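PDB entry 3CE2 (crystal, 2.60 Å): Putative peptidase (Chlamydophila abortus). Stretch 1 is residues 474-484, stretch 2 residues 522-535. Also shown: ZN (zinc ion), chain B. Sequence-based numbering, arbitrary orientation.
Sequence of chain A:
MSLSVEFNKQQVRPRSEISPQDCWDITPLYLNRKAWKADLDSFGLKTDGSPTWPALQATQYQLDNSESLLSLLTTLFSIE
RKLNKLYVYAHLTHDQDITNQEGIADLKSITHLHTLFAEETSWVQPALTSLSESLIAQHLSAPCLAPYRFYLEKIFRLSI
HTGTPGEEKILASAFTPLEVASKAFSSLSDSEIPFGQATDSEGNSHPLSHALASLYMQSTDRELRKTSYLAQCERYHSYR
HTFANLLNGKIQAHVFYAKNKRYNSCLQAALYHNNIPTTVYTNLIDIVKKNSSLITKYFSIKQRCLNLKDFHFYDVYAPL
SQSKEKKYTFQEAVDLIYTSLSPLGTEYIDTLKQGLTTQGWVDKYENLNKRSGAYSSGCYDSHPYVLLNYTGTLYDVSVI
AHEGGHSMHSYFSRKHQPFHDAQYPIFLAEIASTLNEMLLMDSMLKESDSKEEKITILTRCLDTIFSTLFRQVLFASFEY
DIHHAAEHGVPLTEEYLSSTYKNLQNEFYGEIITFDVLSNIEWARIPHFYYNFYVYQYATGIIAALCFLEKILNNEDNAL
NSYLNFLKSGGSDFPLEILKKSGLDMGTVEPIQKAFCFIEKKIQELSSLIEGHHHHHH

Stretch 1, residues 474-484: LFASFEYDIHH
Stretch 2, residues 522-535: EWARIPHFYYNFYV

Residues 474-484 form one run of a helix that extends beyond both ends of the stretch, held by i to i+4 bonds such as Glu479 N to Phe475 O at 2.8 Å. Against it lie residues 522-535, mostly loop or turn, with a 3-10 segment at 528-529; 522-524 have helical phi/psi without the regular bonds. The closest CA atoms across the stretches are those of Glu479 and Phe533, 7.2 Å apart, and the two stretches together bury 634 Å².

Leu474 makes no contact. Phe475 (chi1 m, chi2 -20°) points toward the partner and offers a broad apolar surface: Ile526 CD1 sits over one face of its ring, 3.7 Å from Phe475 CE1, in a CH-pi contact 4.0 Å from the ring centroid. At the ring's edge Val535 packs, its CG1 4.0 Å from Phe475 CB. Ile526 (m, t) and Val535 (t) both direct CB toward the helix.

Ser477 faces away. Phe478 (t, chi2 55°) reaches the partner again, with CE2 3.6 Å from Trp523 CB; its ring and the five-membered ring of Trp523 (p, chi2 -97°) are oblique, with planes at 38° and centroids 6.0 Å apart. Tyr531 OH approaches the Phe478 ring edge, 3.9 Å from CE2.

Glu479 is the polar centre of the contact. Extended at chi1 and chi2 (both t, chi3 24°), it carries its carboxylate to the backbone at 532-533, where Phe533 N donates a nearly straight hydrogen bond to Glu479 OE2 (2.6 Å, 170°). Asn532 N is also 2.9 Å from Glu479 OE2. A carboxylate suits this buried site because it accepts from Phe533 N, which has no backbone hydrogen bond within its own stretch. Asn532 (phi/psi 79/45) and Phe533 (50/53) both lie in the left-handed region. The aliphatic part of Glu479 is used too, its CG lying over one face of the Phe533 ring, 4.0 Å from the centroid.

Tyr480 points sideways, and its backbone CA meets the edge of that ring, 4.0 Å from Phe533 CE2. One turn beyond Phe478, Ile482 (p, t) adds apolar bulk, with CD1 4.1 Å from Tyr531 CE1; Tyr531 is m with chi2 -105°.

His483 (m, chi2 93°) uses ND1 to donate to Glu479 O (2.6 Å, 167°), whereas the backbone bond from His483 N to the same oxygen is weak at 3.4 Å. Phe533 (m, chi2 103°) places CZ over one face of the imidazole, 3.4 Å from His483 ND1, with the planes at 40°. His484 lies outside the contact and binds zinc through NE2, 2.6 Å from ZN.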

ATOM      1  N   LEU A 474       6.927  14.849   2.496  1.00 36.08           N
ATOM      2  CA  LEU A 474       8.324  15.242   2.508  1.00 37.26           C
ATOM      3  C   LEU A 474       9.107  14.359   1.539  1.00 40.72           C
ATOM      4  O   LEU A 474       9.733  14.894   0.614  1.00 45.48           O
ATOM      5  CB  LEU A 474       8.899  15.175   3.917  1.00 40.82           C
ATOM      6  CG  LEU A 474      10.207  15.915   4.202  1.00 40.22           C
ATOM      7  CD1 LEU A 474      10.442  15.860   5.668  1.00 39.20           C
ATOM      8  CD2 LEU A 474      11.357  15.279   3.492  1.00 42.56           C
ATOM      9  N   PHE A 475       9.047  13.026   1.714  1.00 39.86           N
ATOM     10  CA  PHE A 475       9.763  12.106   0.815  1.00 39.86           C
ATOM     11  C   PHE A 475       9.404  12.486  -0.626  1.00 41.88           C
ATOM     12  O   PHE A 475      10.290  12.586  -1.505  1.00 44.96           O
ATOM     13  CB  PHE A 475       9.487  10.599   1.059  1.00 43.49           C
ATOM     14  CG  PHE A 475       9.878  10.056   2.470  1.00 56.30           C
ATOM     15  CD1 PHE A 475      10.797  10.707   3.304  1.00 55.19           C
ATOM     16  CD2 PHE A 475       9.358   8.820   2.926  1.00 57.47           C
ATOM     17  CE1 PHE A 475      11.162  10.162   4.570  1.00 45.38           C
ATOM     18  CE2 PHE A 475       9.719   8.283   4.171  1.00 54.06           C
ATOM     19  CZ  PHE A 475      10.628   8.966   4.994  1.00 47.82           C
ATOM     20  N   ALA A 476       8.118  12.736  -0.869  1.00 39.16           N
ATOM     21  CA  ALA A 476       7.652  13.048  -2.238  1.00 33.02           C
ATOM     22  C   ALA A 476       8.297  14.276  -2.854  1.00 33.90           C
ATOM     23  O   ALA A 476       8.694  14.227  -4.018  1.00 41.78           O
ATOM     24  CB  ALA A 476       6.163  13.163  -2.302  1.00 31.70           C
ATOM     25  N   SER A 477       8.426  15.373  -2.112  1.00 32.36           N
ATOM     26  CA  SER A 477       9.088  16.531  -2.723  1.00 41.58           C
ATOM     27  C   SER A 477      10.560  16.258  -2.930  1.00 41.62           C
ATOM     28  O   SER A 477      11.149  16.663  -3.958  1.00 37.75           O
ATOM     29  CB  SER A 477       8.908  17.821  -1.929  1.00 43.24           C
ATOM     30  OG  SER A 477       8.749  17.512  -0.580  1.00 54.17           O
ATOM     31  N   PHE A 478      11.154  15.572  -1.955  1.00 41.01           N
ATOM     32  CA  PHE A 478      12.546  15.202  -2.087  1.00 40.71           C
ATOM     33  C   PHE A 478      12.741  14.440  -3.386  1.00 41.56           C
ATOM     34  O   PHE A 478      13.585  14.797  -4.221  1.00 41.62           O
ATOM     35  CB  PHE A 478      13.016  14.358  -0.915  1.00 41.85           C
ATOM     36  CG  PHE A 478      14.452  13.992  -1.019  1.00 46.37           C
ATOM     37  CD1 PHE A 478      15.409  14.979  -1.164  1.00 44.01           C
ATOM     38  CD2 PHE A 478      14.853  12.659  -1.036  1.00 50.03           C
ATOM     39  CE1 PHE A 478      16.746  14.644  -1.287  1.00 45.27           C
ATOM     40  CE2 PHE A 478      16.199  12.319  -1.163  1.00 47.15           C
ATOM     41  CZ  PHE A 478      17.142  13.313  -1.286  1.00 41.23           C
ATOM     42  N   GLU A 479      11.929  13.405  -3.572  1.00 38.72           N
ATOM     43  CA  GLU A 479      12.041  12.561  -4.745  1.00 40.97           C
ATOM     44  C   GLU A 479      11.767  13.389  -6.007  1.00 43.63           C
ATOM     45  O   GLU A 479      12.315  13.150  -7.092  1.00 48.64           O
ATOM     46  CB  GLU A 479      11.090  11.366  -4.605  1.00 38.61           C
ATOM     47  CG  GLU A 479      11.050  10.455  -5.794  1.00 44.01           C
ATOM     48  CD  GLU A 479      10.220   9.176  -5.561  1.00 52.86           C
ATOM     49  OE1 GLU A 479       9.312   9.167  -4.686  1.00 51.85           O
ATOM     50  OE2 GLU A 479      10.480   8.167  -6.276  1.00 58.66           O
ATOM     51  N   TYR A 480      10.928  14.393  -5.861  1.00 43.81           N
ATOM     52  CA  TYR A 480      10.635  15.239  -6.979  1.00 41.02           C
ATOM     53  C   TYR A 480      11.832  16.120  -7.325  1.00 43.07           C
ATOM     54  O   TYR A 480      12.237  16.189  -8.487  1.00 38.49           O
ATOM     55  CB  TYR A 480       9.435  16.091  -6.643  1.00 44.81           C
ATOM     56  CG  TYR A 480       9.067  17.041  -7.732  1.00 45.88           C
ATOM     57  CD1 TYR A 480       8.261  16.632  -8.797  1.00 44.20           C
ATOM     58  CD2 TYR A 480       9.520  18.357  -7.705  1.00 44.46           C
ATOM     59  CE1 TYR A 480       7.918  17.507  -9.808  1.00 44.60           C
ATOM     60  CE2 TYR A 480       9.190  19.237  -8.705  1.00 45.57           C
ATOM     61  CZ  TYR A 480       8.383  18.813  -9.747  1.00 47.40           C
ATOM     62  OH  TYR A 480       8.056  19.703 -10.732  1.00 50.50           O
ATOM     63  N   ASP A 481      12.401  16.793  -6.321  1.00 42.68           N
ATOM     64  CA  ASP A 481      13.527  17.719  -6.565  1.00 41.09           C
ATOM     65  C   ASP A 481      14.755  17.027  -7.121  1.00 43.31           C
ATOM     66  O   ASP A 481      15.518  17.635  -7.858  1.00 46.94           O
ATOM     67  CB  ASP A 481      13.954  18.459  -5.299  1.00 45.71           C
ATOM     68  CG  ASP A 481      12.884  19.397  -4.769  1.00 55.17           C
ATOM     69  OD1 ASP A 481      11.897  19.632  -5.498  1.00 61.85           O
ATOM     70  OD2 ASP A 481      13.022  19.897  -3.615  1.00 59.95           O
ATOM     71  N   ILE A 482      14.986  15.772  -6.747  1.00 46.53           N
ATOM     72  CA  ILE A 482      16.239  15.134  -7.164  1.00 42.37           C
ATOM     73  C   ILE A 482      16.147  14.596  -8.570  1.00 41.99           C
ATOM     74  O   ILE A 482      17.140  14.555  -9.283  1.00 40.95           O
ATOM     75  CB  ILE A 482      16.731  14.029  -6.207  1.00 38.12           C
ATOM     76  CG1 ILE A 482      15.842  12.777  -6.297  1.00 40.61           C
ATOM     77  CG2 ILE A 482      16.829  14.541  -4.800  1.00 32.84           C
ATOM     78  CD1 ILE A 482      16.297  11.671  -5.371  1.00 39.79           C
ATOM     79  N   HIS A 483      14.953  14.177  -8.967  1.00 45.88           N
ATOM     80  CA  HIS A 483      14.745  13.758 -10.341  1.00 45.94           C
ATOM     81  C   HIS A 483      14.821  14.986 -11.224  1.00 51.99           C
ATOM     82  O   HIS A 483      15.434  14.954 -12.284  1.00 53.52           O
ATOM     83  CB  HIS A 483      13.392  13.116 -10.497  1.00 42.04           C
ATOM     84  CG  HIS A 483      13.362  11.686 -10.097  1.00 44.51           C
ATOM     85  ND1 HIS A 483      13.016  11.281  -8.827  1.00 39.81           N
ATOM     86  CD2 HIS A 483      13.636  10.559 -10.800  1.00 46.22           C
ATOM     87  CE1 HIS A 483      13.073   9.959  -8.769  1.00 48.81           C
ATOM     88  NE2 HIS A 483      13.449   9.497  -9.953  1.00 45.32           N
ATOM     89  N   HIS A 484      14.201  16.074 -10.778  1.00 49.21           N
ATOM     90  CA  HIS A 484      14.288  17.315 -11.510  1.00 51.87           C
ATOM     91  C   HIS A 484      15.754  17.658 -11.739  1.00 50.26           C
ATOM     92  O   HIS A 484      16.226  17.652 -12.868  1.00 51.77           O
ATOM     93  CB  HIS A 484      13.574  18.441 -10.769  1.00 54.48           C
ATOM     94  CG  HIS A 484      13.256  19.615 -11.637  1.00 64.41           C
ATOM     95  ND1 HIS A 484      13.532  20.915 -11.267  1.00 69.21           N
ATOM     96  CD2 HIS A 484      12.697  19.686 -12.869  1.00 68.65           C
ATOM     97  CE1 HIS A 484      13.145  21.736 -12.226  1.00 71.08           C
ATOM     98  NE2 HIS A 484      12.634  21.016 -13.210  1.00 73.69           N
ATOM     99  N   GLU A 522      19.168  11.487   6.643  1.00 51.44           N
ATOM    100  CA  GLU A 522      18.036  10.554   6.532  1.00 51.39           C
ATOM    101  C   GLU A 522      17.815  10.030   5.128  1.00 47.82           C
ATOM    102  O   GLU A 522      17.482   8.862   4.948  1.00 50.00           O
ATOM    103  CB  GLU A 522      16.735  11.148   7.093  1.00 62.21           C
ATOM    104  CG  GLU A 522      16.429  10.716   8.535  1.00 78.88           C
ATOM    105  CD  GLU A 522      15.882  11.858   9.406  1.00 88.29           C
ATOM    106  OE1 GLU A 522      14.745  12.326   9.126  1.00 93.41           O
ATOM    107  OE2 GLU A 522      16.593  12.279  10.368  1.00 82.58           O
ATOM    108  N   TRP A 523      18.008  10.873   4.123  1.00 44.64           N
ATOM    109  CA  TRP A 523      17.764  10.438   2.760  1.00 41.82           C
ATOM    110  C   TRP A 523      18.513   9.157   2.446  1.00 45.53           C
ATOM    111  O   TRP A 523      18.059   8.352   1.634  1.00 50.57           O
ATOM    112  CB  TRP A 523      18.160  11.509   1.769  1.00 37.82           C
ATOM    113  CG  TRP A 523      19.591  11.846   1.823  1.00 38.10           C
ATOM    114  CD1 TRP A 523      20.148  12.872   2.494  1.00 38.92           C
ATOM    115  CD2 TRP A 523      20.660  11.178   1.142  1.00 42.68           C
ATOM    116  NE1 TRP A 523      21.507  12.887   2.300  1.00 40.50           N
ATOM    117  CE2 TRP A 523      21.847  11.856   1.470  1.00 38.19           C
ATOM    118  CE3 TRP A 523      20.726  10.066   0.288  1.00 41.03           C
ATOM    119  CZ2 TRP A 523      23.097  11.458   0.995  1.00 34.90           C
ATOM    120  CZ3 TRP A 523      21.965   9.683  -0.198  1.00 41.78           C
ATOM    121  CH2 TRP A 523      23.140  10.386   0.154  1.00 38.33           C
ATOM    122  N   ALA A 524      19.655   8.961   3.103  1.00 43.28           N
ATOM    123  CA  ALA A 524      20.462   7.760   2.885  1.00 41.60           C
ATOM    124  C   ALA A 524      19.854   6.438   3.408  1.00 44.56           C
ATOM    125  O   ALA A 524      20.156   5.379   2.869  1.00 49.68           O
ATOM    126  CB  ALA A 524      21.851   7.958   3.416  1.00 37.03           C
ATOM    127  N   ARG A 525      19.001   6.497   4.433  1.00 42.46           N
ATOM    128  CA  ARG A 525      18.434   5.293   5.012  1.00 43.28           C
ATOM    129  C   ARG A 525      17.160   4.835   4.347  1.00 47.59           C
ATOM    130  O   ARG A 525      16.631   3.799   4.714  1.00 50.18           O
ATOM    131  CB  ARG A 525      18.201   5.426   6.520  1.00 44.33           C
ATOM    132  CG  ARG A 525      18.392   6.831   7.063  1.00 51.94           C
ATOM    133  CD  ARG A 525      18.823   6.907   8.564  1.00 49.16           C
ATOM    134  NE  ARG A 525      18.045   6.049   9.476  1.00 56.71           N
ATOM    135  CZ  ARG A 525      17.767   6.351  10.750  1.00 60.33           C
ATOM    136  NH1 ARG A 525      18.174   7.505  11.273  1.00 60.85           N
ATOM    137  NH2 ARG A 525      17.070   5.503  11.503  1.00 61.08           N
ATOM    138  N   ILE A 526      16.669   5.585   3.368  1.00 48.93           N
ATOM    139  CA  ILE A 526      15.403   5.250   2.733  1.00 49.68           C
ATOM    140  C   ILE A 526      15.552   4.390   1.497  1.00 56.39           C
ATOM    141  O   ILE A 526      15.996   4.888   0.475  1.00 65.19           O
ATOM    142  CB  ILE A 526      14.712   6.484   2.246  1.00 45.89           C
ATOM    143  CG1 ILE A 526      14.484   7.455   3.389  1.00 46.93           C
ATOM    144  CG2 ILE A 526      13.397   6.109   1.582  1.00 47.37           C
ATOM    145  CD1 ILE A 526      14.122   8.811   2.872  1.00 49.89           C
ATOM    146  N   PRO A 527      15.106   3.126   1.567  1.00 55.32           N
ATOM    147  CA  PRO A 527      15.342   2.065   0.571  1.00 57.09           C
ATOM    148  C   PRO A 527      14.926   2.411  -0.865  1.00 54.07           C
ATOM    149  O   PRO A 527      13.893   3.055  -1.065  1.00 50.37           O
ATOM    150  CB  PRO A 527      14.528   0.893   1.115  1.00 55.34           C
ATOM    151  CG  PRO A 527      14.443   1.173   2.598  1.00 55.51           C
ATOM    152  CD  PRO A 527      14.286   2.650   2.690  1.00 54.25           C
ATOM    153  N   HIS A 528      15.733   1.975  -1.842  1.00 55.55           N
ATOM    154  CA  HIS A 528      15.599   2.427  -3.246  1.00 62.86           C
ATOM    155  C   HIS A 528      14.296   2.005  -3.894  1.00 69.06           C
ATOM    156  O   HIS A 528      13.924   2.563  -4.963  1.00 70.09           O
ATOM    157  CB  HIS A 528      16.738   1.928  -4.128  1.00 54.93           C
ATOM    158  CG  HIS A 528      18.042   2.602  -3.873  1.00 54.80           C
ATOM    159  ND1 HIS A 528      19.106   2.511  -4.747  1.00 51.12           N
ATOM    160  CD2 HIS A 528      18.467   3.364  -2.837  1.00 52.78           C
ATOM    161  CE1 HIS A 528      20.130   3.186  -4.259  1.00 50.46           C
ATOM    162  NE2 HIS A 528      19.771   3.710  -3.100  1.00 54.11           N
ATOM    163  N   PHE A 529      13.633   1.012  -3.274  1.00 68.09           N
ATOM    164  CA  PHE A 529      12.304   0.572  -3.721  1.00 67.81           C
ATOM    165  C   PHE A 529      11.206   1.574  -3.354  1.00 70.46           C
ATOM    166  O   PHE A 529      10.110   1.537  -3.934  1.00 64.46           O
ATOM    167  CB  PHE A 529      11.966  -0.872  -3.322  1.00 67.70           C
ATOM    168  CG  PHE A 529      11.790  -1.101  -1.842  1.00 69.81           C
ATOM    169  CD1 PHE A 529      12.777  -1.773  -1.102  1.00 71.61           C
ATOM    170  CD2 PHE A 529      10.619  -0.712  -1.193  1.00 69.43           C
ATOM    171  CE1 PHE A 529      12.614  -2.032   0.280  1.00 69.83           C
ATOM    172  CE2 PHE A 529      10.442  -0.959   0.193  1.00 71.72           C
ATOM    173  CZ  PHE A 529      11.442  -1.623   0.929  1.00 69.20           C
ATOM    174  N   TYR A 530      11.536   2.487  -2.422  1.00 70.32           N
ATOM    175  CA  TYR A 530      10.760   3.720  -2.215  1.00 66.34           C
ATOM    176  C   TYR A 530      11.004   4.708  -3.315  1.00 65.81           C
ATOM    177  O   TYR A 530      10.574   5.842  -3.240  1.00 72.13           O
ATOM    178  CB  TYR A 530      11.025   4.369  -0.863  1.00 63.07           C
ATOM    179  CG  TYR A 530      10.452   3.515   0.200  1.00 62.84           C
ATOM    180  CD1 TYR A 530       9.092   3.312   0.267  1.00 62.08           C
ATOM    181  CD2 TYR A 530      11.271   2.837   1.080  1.00 66.06           C
ATOM    182  CE1 TYR A 530       8.554   2.498   1.196  1.00 64.17           C
ATOM    183  CE2 TYR A 530      10.750   2.017   2.021  1.00 65.50           C
ATOM    184  CZ  TYR A 530       9.386   1.840   2.075  1.00 66.48           C
ATOM    185  OH  TYR A 530       8.852   1.005   3.028  1.00 66.79           O
ATOM    186  N   TYR A 531      11.664   4.267  -4.369  1.00 66.19           N
ATOM    187  CA  TYR A 531      11.771   5.133  -5.521  1.00 68.66           C
ATOM    188  C   TYR A 531      10.923   4.715  -6.757  1.00 70.79           C
ATOM    189  O   TYR A 531      10.398   3.593  -6.874  1.00 64.71           O
ATOM    190  CB  TYR A 531      13.245   5.469  -5.812  1.00 59.72           C
ATOM    191  CG  TYR A 531      13.873   6.232  -4.659  1.00 50.53           C
ATOM    192  CD1 TYR A 531      14.098   7.585  -4.756  1.00 55.53           C
ATOM    193  CD2 TYR A 531      14.183   5.616  -3.466  1.00 49.79           C
ATOM    194  CE1 TYR A 531      14.646   8.321  -3.707  1.00 51.34           C
ATOM    195  CE2 TYR A 531      14.743   6.345  -2.406  1.00 52.70           C
ATOM    196  CZ  TYR A 531      14.973   7.707  -2.544  1.00 51.85           C
ATOM    197  OH  TYR A 531      15.522   8.483  -1.542  1.00 48.58           O
ATOM    198  N   ASN A 532      10.788   5.684  -7.649  1.00 73.08           N
ATOM    199  CA  ASN A 532       9.781   5.683  -8.702  1.00 65.48           C
ATOM    200  C   ASN A 532       8.392   6.104  -8.210  1.00 54.19           C
ATOM    201  O   ASN A 532       7.386   5.490  -8.509  1.00 52.49           O
ATOM    202  CB  ASN A 532       9.758   4.385  -9.502  1.00 67.27           C
ATOM    203  CG  ASN A 532       9.492   4.636 -10.981  1.00 67.66           C
ATOM    204  OD1 ASN A 532       9.972   5.621 -11.557  1.00 60.85           O
ATOM    205  ND2 ASN A 532       8.710   3.760 -11.594  1.00 69.96           N
ATOM    206  N   PHE A 533       8.373   7.170  -7.432  1.00 46.97           N
ATOM    207  CA  PHE A 533       7.175   7.934  -7.236  1.00 43.12           C
ATOM    208  C   PHE A 533       5.958   7.113  -6.866  1.00 44.63           C
ATOM    209  O   PHE A 533       4.915   7.232  -7.503  1.00 48.72           O
ATOM    210  CB  PHE A 533       6.864   8.703  -8.510  1.00 37.81           C
ATOM    211  CG  PHE A 533       7.869   9.767  -8.831  1.00 39.17           C
ATOM    212  CD1 PHE A 533       8.826   9.560  -9.818  1.00 33.44           C
ATOM    213  CD2 PHE A 533       7.855  10.978  -8.149  1.00 37.94           C
ATOM    214  CE1 PHE A 533       9.750  10.526 -10.108  1.00 29.45           C
ATOM    215  CE2 PHE A 533       8.771  11.964  -8.449  1.00 37.32           C
ATOM    216  CZ  PHE A 533       9.717  11.739  -9.425  1.00 37.62           C
ATOM    217  N   TYR A 534       6.056   6.291  -5.840  1.00 43.21           N
ATOM    218  CA  TYR A 534       4.836   5.655  -5.411  1.00 52.15           C
ATOM    219  C   TYR A 534       4.443   6.087  -4.007  1.00 50.57           C
ATOM    220  O   TYR A 534       3.257   6.101  -3.657  1.00 52.77           O
ATOM    221  CB  TYR A 534       4.892   4.128  -5.606  1.00 58.43           C
ATOM    222  CG  TYR A 534       5.452   3.341  -4.459  1.00 56.51           C
ATOM    223  CD1 TYR A 534       4.607   2.865  -3.459  1.00 56.53           C
ATOM    224  CD2 TYR A 534       6.814   3.034  -4.401  1.00 60.73           C
ATOM    225  CE1 TYR A 534       5.084   2.135  -2.381  1.00 59.66           C
ATOM    226  CE2 TYR A 534       7.365   2.281  -3.331  1.00 65.72           C
ATOM    227  N   VAL A 535       5.441   6.482  -3.224  1.00 45.61           N
ATOM    228  CA  VAL A 535       5.213   6.980  -1.869  1.00 47.23           C
ATOM    229  C   VAL A 535       4.113   8.056  -1.707  1.00 46.68           C
ATOM    230  O   VAL A 535       3.323   8.003  -0.751  1.00 47.08           O
ATOM    231  CB  VAL A 535       6.545   7.384  -1.189  1.00 49.37           C
ATOM    232  CG1 VAL A 535       6.332   8.405  -0.131  1.00 48.95           C
ATOM    233  CG2 VAL A 535       7.205   6.159  -0.580  1.00 48.53           C
TER
HETATM  234 ZN    ZN B 701      13.742  22.977 -14.468  1.00122.83          ZN
HETATM  235  O   HOH W   1      13.101  21.300 -15.746  1.00 52.11           O